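Putative hexose oxidase (Nonomuraea sp. ATCC 39727, PDB 5AWV) is a putative FAD-dependent hexose oxidase that binds the glycopeptide antibiotic teicoplanin and probably oxidises a sugar of such glycopeptides. Local coordinates at residues Y60-G65 with V74-R79; T112-D117 with S132-K137. All blocks are in the same frame, centred on the assembly; numbering follows the deposited sequence.

Both contacts set a strand against a helix of the FAD-binding domain, yet they share no element: interaction 1 joins strand 60-63 to helix 67-80, interaction 2 strand 114-117 to helix 131-142. Each strand belongs to a different sheet, the first to the mixed four-stranded sheet, the second to the edge of the antiparallel five-stranded one. Interaction 1 is mostly buried but small and chiefly polar, a tyrosine and a histidine reaching a glutamate. Interaction 2 is larger and only partly buried, built on an isoleucine packed against helix backbone and a lysine chain. The centres of interactions 1 and 2 are about 25 Å apart and their nearest atoms about 7 Å, so the two do not touch.

Interaction 1 of 2, residues Y60-G65 with V74-R79; sequences YIHLVG and VEETVR
Strand 60-63 and the helical segment 74-79 run roughly antiparallel (151°), their axes 11.4 Å apart at closest approach, so long side chains must bridge the gap. Tyr60 and Glu76 do most of this. The phenol OH of Tyr60 comes to 3.2 Å from OE1 of Glu76 and also lies 3.6 Å from its CG, meeting the end of the glutamate chain obliquely with ring and carboxylate planes 42° apart. Glu76 reaches the strand because its CG is anti to the backbone N and the chain beyond stays extended. Its OE1 has a stronger partner in Lys34, a salt bridge, and Lys34 also makes a cation-pi contact with the Tyr60 ring; one lysine thus serves both members of the pair and probably steadies the carboxylate as an anion. On the other oxygen, OE2, the His62 ring arrives through CE1 at 4.2 Å, its plane 73° from that of the carboxylate. Thr77, one residue on, offers CG2 at 4.3 Å from the Tyr60 OH. Its own hydroxyl turns back into the helix and donates to Val74 O in the carbonyl plane, sharing that acceptor with Val78 N, while His514 also hydrogen-bonds OG1. Farther along the chain, Val64 packs on Val70 and Ala73 of the same helix. Strand 60-63 pairs in parallel with strand 104-107, and the helix that follows it leads on to parallel strand 84-87: a beta-alpha-beta unit of the FAD-binding domain of the PCMH-type flavoprotein fold.

Interaction 2 of 2, residues T112-D117 with S132-K137; sequences TEIAYD and SEVYEK
Ile114 projects from strand 114-117 onto helix 131-142, where its CD1 rests 3.8 Å from both the CA of Val134 and the carbonyl O of Glu133. The methyl thus packs against helix backbone, with CG2 of Val134 a little farther off. Chi1 of -54° sets CG1 beside the backbone N and sends this branch to the helix, while CG2 faces Lys137 and touches its CG at 3.8 Å. The two side chains slide past each other in opposite directions, which carries the lysine alongside the isoleucine to the strand backbone. Bends at chi2 and chi4 then bring NZ to Ile114 O, a hydrogen bond of 3.1 Å that lies in the carbonyl plane with a C=O...N angle of 153°. Strand 114-117 is an edge of the antiparallel five-stranded sheet in the FAD-binding domain; it forms a hairpin with 122-125, and the chain then enters the helix, whose segment 132-137 crosses the strand at -51°. Val134 extends the apolar packing to Ile125 of the hairpin partner. The margin is looser. Glu133 is exposed to solvent; its CB stays 4.6 Å from Ile114 CD1, and its OE1 accepts from Thr130 N, just ahead of the helix. Glu113 OE2 stays 6.6 Å from Lys137 NZ, too far for a salt bridge. Leu110 of a second subunit packs on Lys137, and Leu27 of that subunit on Glu113 and Ala115, which point away from the helix.

Interaction 1 of 2, residues Y60-G65 with V74-R79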
ATOM      1  N   TYR A  60       3.026  15.944  18.806  1.00 23.40           N
ATOM      2  CA  TYR A  60       4.376  15.570  18.450  1.00 22.17           C
ATOM      3  C   TYR A  60       4.311  14.457  17.456  1.00 21.70           C
ATOM      4  O   TYR A  60       3.247  13.811  17.334  1.00 21.38           O
ATOM      5  CB  TYR A  60       5.248  15.144  19.668  1.00 22.44           C
ATOM      6  CG  TYR A  60       4.738  14.084  20.589  1.00 24.42           C
ATOM      7  CD1 TYR A  60       3.842  14.391  21.661  1.00 26.10           C
ATOM      8  CD2 TYR A  60       5.179  12.755  20.468  1.00 22.67           C
ATOM      9  CE1 TYR A  60       3.387  13.375  22.519  1.00 22.77           C
ATOM     10  CE2 TYR A  60       4.707  11.793  21.284  1.00 24.58           C
ATOM     11  CZ  TYR A  60       3.808  12.093  22.322  1.00 24.30           C
ATOM     12  OH  TYR A  60       3.361  11.005  23.116  1.00 24.99           O
ATOM     13  N   ILE A  61       5.431  14.213  16.786  1.00 21.15           N
ATOM     14  CA  ILE A  61       5.617  13.003  15.981  1.00 20.35           C
ATOM     15  C   ILE A  61       6.753  12.154  16.613  1.00 18.78           C
ATOM     16  O   ILE A  61       7.843  12.629  16.840  1.00 20.73           O
ATOM     17  CB  ILE A  61       5.902  13.423  14.514  1.00 23.58           C
ATOM     18  CG1 ILE A  61       4.741  14.256  14.022  1.00 24.76           C
ATOM     19  CG2 ILE A  61       6.093  12.213  13.597  1.00 23.69           C
ATOM     20  CD1 ILE A  61       4.919  15.014  12.740  1.00 24.11           C
ATOM     21  N   HIS A  62       6.474  10.898  16.902  1.00 18.33           N
ATOM     22  CA  HIS A  62       7.379  10.018  17.584  1.00 20.54           C
ATOM     23  C   HIS A  62       8.041   9.083  16.592  1.00 20.41           C
ATOM     24  O   HIS A  62       7.386   8.152  16.009  1.00 18.56           O
ATOM     25  CB  HIS A  62       6.547   9.263  18.623  1.00 24.04           C
ATOM     26  CG  HIS A  62       7.261   8.913  19.872  1.00 28.56           C
ATOM     27  ND1 HIS A  62       6.595   8.602  21.041  1.00 30.32           N
ATOM     28  CD2 HIS A  62       8.580   8.748  20.130  1.00 34.16           C
ATOM     29  CE1 HIS A  62       7.479   8.292  21.970  1.00 33.16           C
ATOM     30  NE2 HIS A  62       8.688   8.362  21.439  1.00 36.87           N
ATOM     31  N   LEU A  63       9.326   9.333  16.376  1.00 18.07           N
ATOM     32  CA  LEU A  63      10.160   8.433  15.575  1.00 20.89           C
ATOM     33  C   LEU A  63      10.644   7.301  16.398  1.00 23.11           C
ATOM     34  O   LEU A  63      11.208   7.523  17.486  1.00 21.99           O
ATOM     35  CB  LEU A  63      11.393   9.192  15.053  1.00 21.97           C
ATOM     36  CG  LEU A  63      11.108  10.134  13.914  1.00 21.15           C
ATOM     37  CD1 LEU A  63      12.279  11.092  13.660  1.00 23.44           C
ATOM     38  CD2 LEU A  63      10.752   9.417  12.600  1.00 21.89           C
ATOM     39  N   VAL A  64      10.418   6.081  15.911  1.00 20.27           N
ATOM     40  CA  VAL A  64      10.732   4.922  16.653  1.00 20.26           C
ATOM     41  C   VAL A  64      11.625   3.961  15.822  1.00 23.86           C
ATOM     42  O   VAL A  64      11.363   3.720  14.671  1.00 26.46           O
ATOM     43  CB  VAL A  64       9.443   4.201  17.101  1.00 21.90           C
ATOM     44  CG1 VAL A  64       8.678   5.039  18.097  1.00 18.50           C
ATOM     45  CG2 VAL A  64       8.542   3.828  15.910  1.00 21.47           C
ATOM     46  N   GLY A  65      12.659   3.427  16.447  1.00 21.07           N
ATOM     47  CA  GLY A  65      13.653   2.546  15.819  1.00 20.71           C
ATOM     48  C   GLY A  65      13.678   1.134  16.298  1.00 18.28           C
ATOM     49  O   GLY A  65      14.520   0.344  15.854  1.00 18.97           O
ATOM     50  N   VAL A  74       3.306   3.819  22.179  1.00 20.28           N
ATOM     51  CA  VAL A  74       1.895   3.462  22.298  1.00 21.33           C
ATOM     52  C   VAL A  74       1.400   3.705  23.748  1.00 26.27           C
ATOM     53  O   VAL A  74       0.460   4.482  23.941  1.00 27.17           O
ATOM     54  CB  VAL A  74       1.677   2.011  21.883  1.00 20.01           C
ATOM     55  CG1 VAL A  74       0.267   1.574  22.219  1.00 20.91           C
ATOM     56  CG2 VAL A  74       1.821   1.907  20.317  1.00 20.64           C
ATOM     57  N   GLU A  75       2.125   3.145  24.723  1.00 25.35           N
ATOM     58  CA  GLU A  75       1.769   3.296  26.166  1.00 32.62           C
ATOM     59  C   GLU A  75       1.672   4.732  26.604  1.00 26.28           C
ATOM     60  O   GLU A  75       0.775   5.117  27.343  1.00 30.59           O
ATOM     61  CB  GLU A  75       2.745   2.538  27.073  1.00 36.52           C
ATOM     62  CG  GLU A  75       2.118   1.676  28.202  1.00 49.52           C
ATOM     63  CD  GLU A  75       2.873   0.327  28.373  1.00 52.36           C
ATOM     64  OE1 GLU A  75       2.363  -0.615  28.978  1.00 45.19           O
ATOM     65  OE2 GLU A  75       3.981   0.139  27.837  1.00 64.02           O
ATOM     66  N   GLU A  76       2.602   5.552  26.163  1.00 26.59           N
ATOM     67  CA  GLU A  76       2.504   6.963  26.384  1.00 30.01           C
ATOM     68  C   GLU A  76       1.224   7.661  25.903  1.00 30.11           C
ATOM     69  O   GLU A  76       0.677   8.536  26.613  1.00 29.95           O
ATOM     70  CB  GLU A  76       3.740   7.683  25.836  1.00 36.30           C
ATOM     71  CG  GLU A  76       3.707   9.153  26.220  1.00 45.14           C
ATOM     72  CD  GLU A  76       5.009   9.905  25.980  1.00 54.37           C
ATOM     73  OE1 GLU A  76       4.904  11.152  25.970  1.00 73.50           O
ATOM     74  OE2 GLU A  76       6.097   9.279  25.781  1.00 53.10           O
ATOM     75  N   THR A  77       0.734   7.296  24.713  1.00 24.14           N
ATOM     76  CA  THR A  77      -0.484   7.878  24.226  1.00 23.00           C
ATOM     77  C   THR A  77      -1.659   7.304  25.064  1.00 22.83           C
ATOM     78  O   THR A  77      -2.632   7.957  25.209  1.00 26.99           O
ATOM     79  CB  THR A  77      -0.722   7.567  22.722  1.00 21.01           C
ATOM     80  OG1 THR A  77      -0.871   6.145  22.549  1.00 19.85           O
ATOM     81  CG2 THR A  77       0.472   8.054  21.862  1.00 21.37           C
ATOM     82  N   VAL A  78      -1.577   6.065  25.505  1.00 24.49           N
ATOM     83  CA  VAL A  78      -2.691   5.524  26.319  1.00 27.22           C
ATOM     84  C   VAL A  78      -2.772   6.283  27.659  1.00 29.07           C
ATOM     85  O   VAL A  78      -3.836   6.716  28.083  1.00 26.91           O
ATOM     86  CB  VAL A  78      -2.516   4.072  26.622  1.00 27.68           C
ATOM     87  CG1 VAL A  78      -3.753   3.546  27.394  1.00 30.58           C
ATOM     88  CG2 VAL A  78      -2.417   3.277  25.362  1.00 27.58           C
ATOM     89  N   ARG A  79      -1.617   6.516  28.242  1.00 32.04           N
ATOM     90  CA  ARG A  79      -1.479   7.145  29.551  1.00 38.45           C
ATOM     91  C   ARG A  79      -1.911   8.632  29.485  1.00 37.93           C
ATOM     92  O   ARG A  79      -2.649   9.073  30.357  1.00 37.97           O
ATOM     93  CB  ARG A  79      -0.065   6.849  30.137  1.00 42.92           C
ATOM     94  CG  ARG A  79       0.408   7.707  31.295  1.00 56.03           C
ATOM     95  CD  ARG A  79       1.036   9.054  30.884  1.00 63.48           C
ATOM     96  NE  ARG A  79       2.453   9.242  31.272  1.00 65.57           N
ATOM     97  CZ  ARG A  79       3.125  10.405  31.248  1.00 66.93           C
ATOM     98  NH1 ARG A  79       2.560  11.542  30.839  1.00 68.15           N
ATOM     99  NH2 ARG A  79       4.401  10.432  31.633  1.00 73.86           N
TER

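Interaction 2 of 2, residues T112-D117 with S132-K137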
ATOM      1  N   THR A 112      13.367  -0.189   8.882  1.00 20.60           N
ATOM      2  CA  THR A 112      13.539  -0.509   7.465  1.00 21.71           C
ATOM      3  C   THR A 112      14.345  -1.818   7.210  1.00 22.48           C
ATOM      4  O   THR A 112      14.930  -1.977   6.162  1.00 21.45           O
ATOM      5  CB  THR A 112      14.251   0.624   6.710  1.00 25.20           C
ATOM      6  OG1 THR A 112      15.524   0.817   7.302  1.00 26.69           O
ATOM      7  CG2 THR A 112      13.518   1.882   6.749  1.00 26.34           C
ATOM      8  N   GLU A 113      14.410  -2.738   8.148  1.00 20.90           N
ATOM      9  CA  GLU A 113      15.118  -4.004   7.866  1.00 21.54           C
ATOM     10  C   GLU A 113      14.402  -4.888   6.806  1.00 18.53           C
ATOM     11  O   GLU A 113      13.171  -4.969   6.783  1.00 16.01           O
ATOM     12  CB  GLU A 113      15.262  -4.803   9.171  1.00 23.88           C
ATOM     13  CG  GLU A 113      15.778  -6.230   8.960  1.00 29.29           C
ATOM     14  CD  GLU A 113      16.945  -6.602   9.833  1.00 47.06           C
ATOM     15  OE1 GLU A 113      16.775  -7.472  10.738  1.00 50.96           O
ATOM     16  OE2 GLU A 113      18.039  -6.045   9.557  1.00 59.34           O
ATOM     17  N   ILE A 114      15.181  -5.554   5.964  1.00 16.31           N
ATOM     18  CA  ILE A 114      14.699  -6.550   5.049  1.00 17.99           C
ATOM     19  C   ILE A 114      15.738  -7.630   5.095  1.00 17.96           C
ATOM     20  O   ILE A 114      16.938  -7.388   4.740  1.00 17.49           O
ATOM     21  CB  ILE A 114      14.568  -6.020   3.606  1.00 18.68           C
ATOM     22  CG1 ILE A 114      13.716  -4.773   3.558  1.00 20.89           C
ATOM     23  CG2 ILE A 114      14.188  -7.153   2.613  1.00 19.14           C
ATOM     24  CD1 ILE A 114      13.871  -4.091   2.184  1.00 23.75           C
ATOM     25  N   ALA A 115      15.363  -8.804   5.557  1.00 16.26           N
ATOM     26  CA  ALA A 115      16.347  -9.887   5.728  1.00 16.35           C
ATOM     27  C   ALA A 115      15.725 -11.218   5.835  1.00 17.02           C
ATOM     28  O   ALA A 115      14.537 -11.376   6.190  1.00 16.74           O
ATOM     29  CB  ALA A 115      17.164  -9.672   6.966  1.00 16.88           C
ATOM     30  N   TYR A 116      16.500 -12.193   5.424  1.00 15.99           N
ATOM     31  CA  TYR A 116      16.111 -13.574   5.662  1.00 17.94           C
ATOM     32  C   TYR A 116      16.270 -13.884   7.171  1.00 19.41           C
ATOM     33  O   TYR A 116      17.303 -13.631   7.745  1.00 18.44           O
ATOM     34  CB  TYR A 116      16.931 -14.536   4.877  1.00 19.56           C
ATOM     35  CG  TYR A 116      16.651 -15.967   5.321  1.00 18.66           C
ATOM     36  CD1 TYR A 116      15.388 -16.570   5.092  1.00 19.06           C
ATOM     37  CD2 TYR A 116      17.653 -16.707   5.971  1.00 19.20           C
ATOM     38  CE1 TYR A 116      15.124 -17.877   5.468  1.00 19.79           C
ATOM     39  CE2 TYR A 116      17.410 -18.043   6.324  1.00 22.33           C
ATOM     40  CZ  TYR A 116      16.143 -18.621   6.088  1.00 22.26           C
ATOM     41  OH  TYR A 116      15.927 -19.937   6.482  1.00 23.56           O
ATOM     42  N   ASP A 117      15.217 -14.413   7.780  1.00 17.20           N
ATOM     43  CA  ASP A 117      15.185 -14.686   9.213  1.00 20.22           C
ATOM     44  C   ASP A 117      15.189 -16.169   9.446  1.00 20.93           C
ATOM     45  O   ASP A 117      14.125 -16.794   9.317  1.00 23.66           O
ATOM     46  CB  ASP A 117      13.928 -14.062   9.813  1.00 19.93           C
ATOM     47  CG  ASP A 117      13.833 -14.236  11.340  1.00 22.91           C
ATOM     48  OD1 ASP A 117      14.419 -15.202  11.859  1.00 24.71           O
ATOM     49  OD2 ASP A 117      13.171 -13.413  11.974  1.00 21.26           O
ATOM     50  N   SER A 132       9.481   0.115  -3.331  1.00 17.46           N
ATOM     51  CA  SER A 132      10.674   0.199  -4.140  1.00 19.12           C
ATOM     52  C   SER A 132      11.907  -0.425  -3.441  1.00 18.20           C
ATOM     53  O   SER A 132      12.672  -1.217  -4.045  1.00 15.50           O
ATOM     54  CB  SER A 132      10.907   1.676  -4.506  1.00 22.82           C
ATOM     55  OG  SER A 132      12.107   1.762  -5.194  1.00 30.96           O
ATOM     56  N   GLU A 133      12.084  -0.106  -2.150  1.00 16.01           N
ATOM     57  CA  GLU A 133      13.213  -0.682  -1.398  1.00 16.61           C
ATOM     58  C   GLU A 133      13.079  -2.176  -1.276  1.00 15.56           C
ATOM     59  O   GLU A 133      14.043  -2.893  -1.397  1.00 14.08           O
ATOM     60  CB  GLU A 133      13.335  -0.045  -0.009  1.00 19.95           C
ATOM     61  CG  GLU A 133      13.738   1.428  -0.043  1.00 24.59           C
ATOM     62  CD  GLU A 133      13.485   2.193   1.310  1.00 32.57           C
ATOM     63  OE1 GLU A 133      12.519   1.971   2.066  1.00 25.72           O
ATOM     64  OE2 GLU A 133      14.288   3.066   1.641  1.00 36.41           O
ATOM     65  N   VAL A 134      11.864  -2.662  -1.016  1.00 14.45           N
ATOM     66  CA  VAL A 134      11.634  -4.045  -0.875  1.00 13.01           C
ATOM     67  C   VAL A 134      11.940  -4.757  -2.169  1.00 13.87           C
ATOM     68  O   VAL A 134      12.579  -5.823  -2.159  1.00 15.49           O
ATOM     69  CB  VAL A 134      10.160  -4.355  -0.478  1.00 14.30           C
ATOM     70  CG1 VAL A 134       9.827  -5.837  -0.580  1.00 15.59           C
ATOM     71  CG2 VAL A 134       9.797  -3.830   0.927  1.00 15.98           C
ATOM     72  N   TYR A 135      11.399  -4.281  -3.265  1.00 12.24           N
ATOM     73  CA  TYR A 135      11.608  -4.993  -4.514  1.00 12.68           C
ATOM     74  C   TYR A 135      13.081  -5.108  -4.898  1.00 13.27           C
ATOM     75  O   TYR A 135      13.534  -6.149  -5.327  1.00 13.91           O
ATOM     76  CB  TYR A 135      10.832  -4.350  -5.649  1.00 15.02           C
ATOM     77  CG  TYR A 135       9.316  -4.317  -5.522  1.00 15.40           C
ATOM     78  CD1 TYR A 135       8.614  -5.401  -4.996  1.00 16.24           C
ATOM     79  CD2 TYR A 135       8.587  -3.233  -6.000  1.00 16.52           C
ATOM     80  CE1 TYR A 135       7.247  -5.387  -4.873  1.00 16.33           C
ATOM     81  CE2 TYR A 135       7.200  -3.238  -5.930  1.00 15.47           C
ATOM     82  CZ  TYR A 135       6.544  -4.300  -5.350  1.00 16.86           C
ATOM     83  OH  TYR A 135       5.187  -4.319  -5.174  1.00 17.47           O
ATOM     84  N   GLU A 136      13.796  -4.022  -4.787  1.00 14.12           N
ATOM     85  CA  GLU A 136      15.183  -4.001  -5.114  1.00 16.61           C
ATOM     86  C   GLU A 136      16.008  -4.974  -4.249  1.00 17.09           C
ATOM     87  O   GLU A 136      16.831  -5.687  -4.783  1.00 14.62           O
ATOM     88  CB  GLU A 136      15.647  -2.540  -4.995  1.00 20.84           C
ATOM     89  CG  GLU A 136      16.825  -2.178  -5.802  1.00 33.84           C
ATOM     90  CD  GLU A 136      16.502  -2.228  -7.332  1.00 36.07           C
ATOM     91  OE1 GLU A 136      17.038  -3.200  -7.896  1.00 37.97           O
ATOM     92  OE2 GLU A 136      15.691  -1.378  -7.869  1.00 38.24           O
ATOM     93  N   LYS A 137      15.856  -4.904  -2.916  1.00 15.03           N
ATOM     94  CA  LYS A 137      16.599  -5.764  -2.059  1.00 15.48           C
ATOM     95  C   LYS A 137      16.258  -7.233  -2.162  1.00 12.94           C
ATOM     96  O   LYS A 137      17.129  -8.096  -2.092  1.00 13.38           O
ATOM     97  CB  LYS A 137      16.378  -5.315  -0.631  1.00 17.72           C
ATOM     98  CG  LYS A 137      17.087  -6.094   0.445  1.00 23.22           C
ATOM     99  CD  LYS A 137      18.585  -5.929   0.523  1.00 27.91           C
ATOM    100  CE  LYS A 137      19.174  -6.733   1.740  1.00 31.17           C
ATOM    101  NZ  LYS A 137      19.069  -5.932   3.002  1.00 32.28           N
TER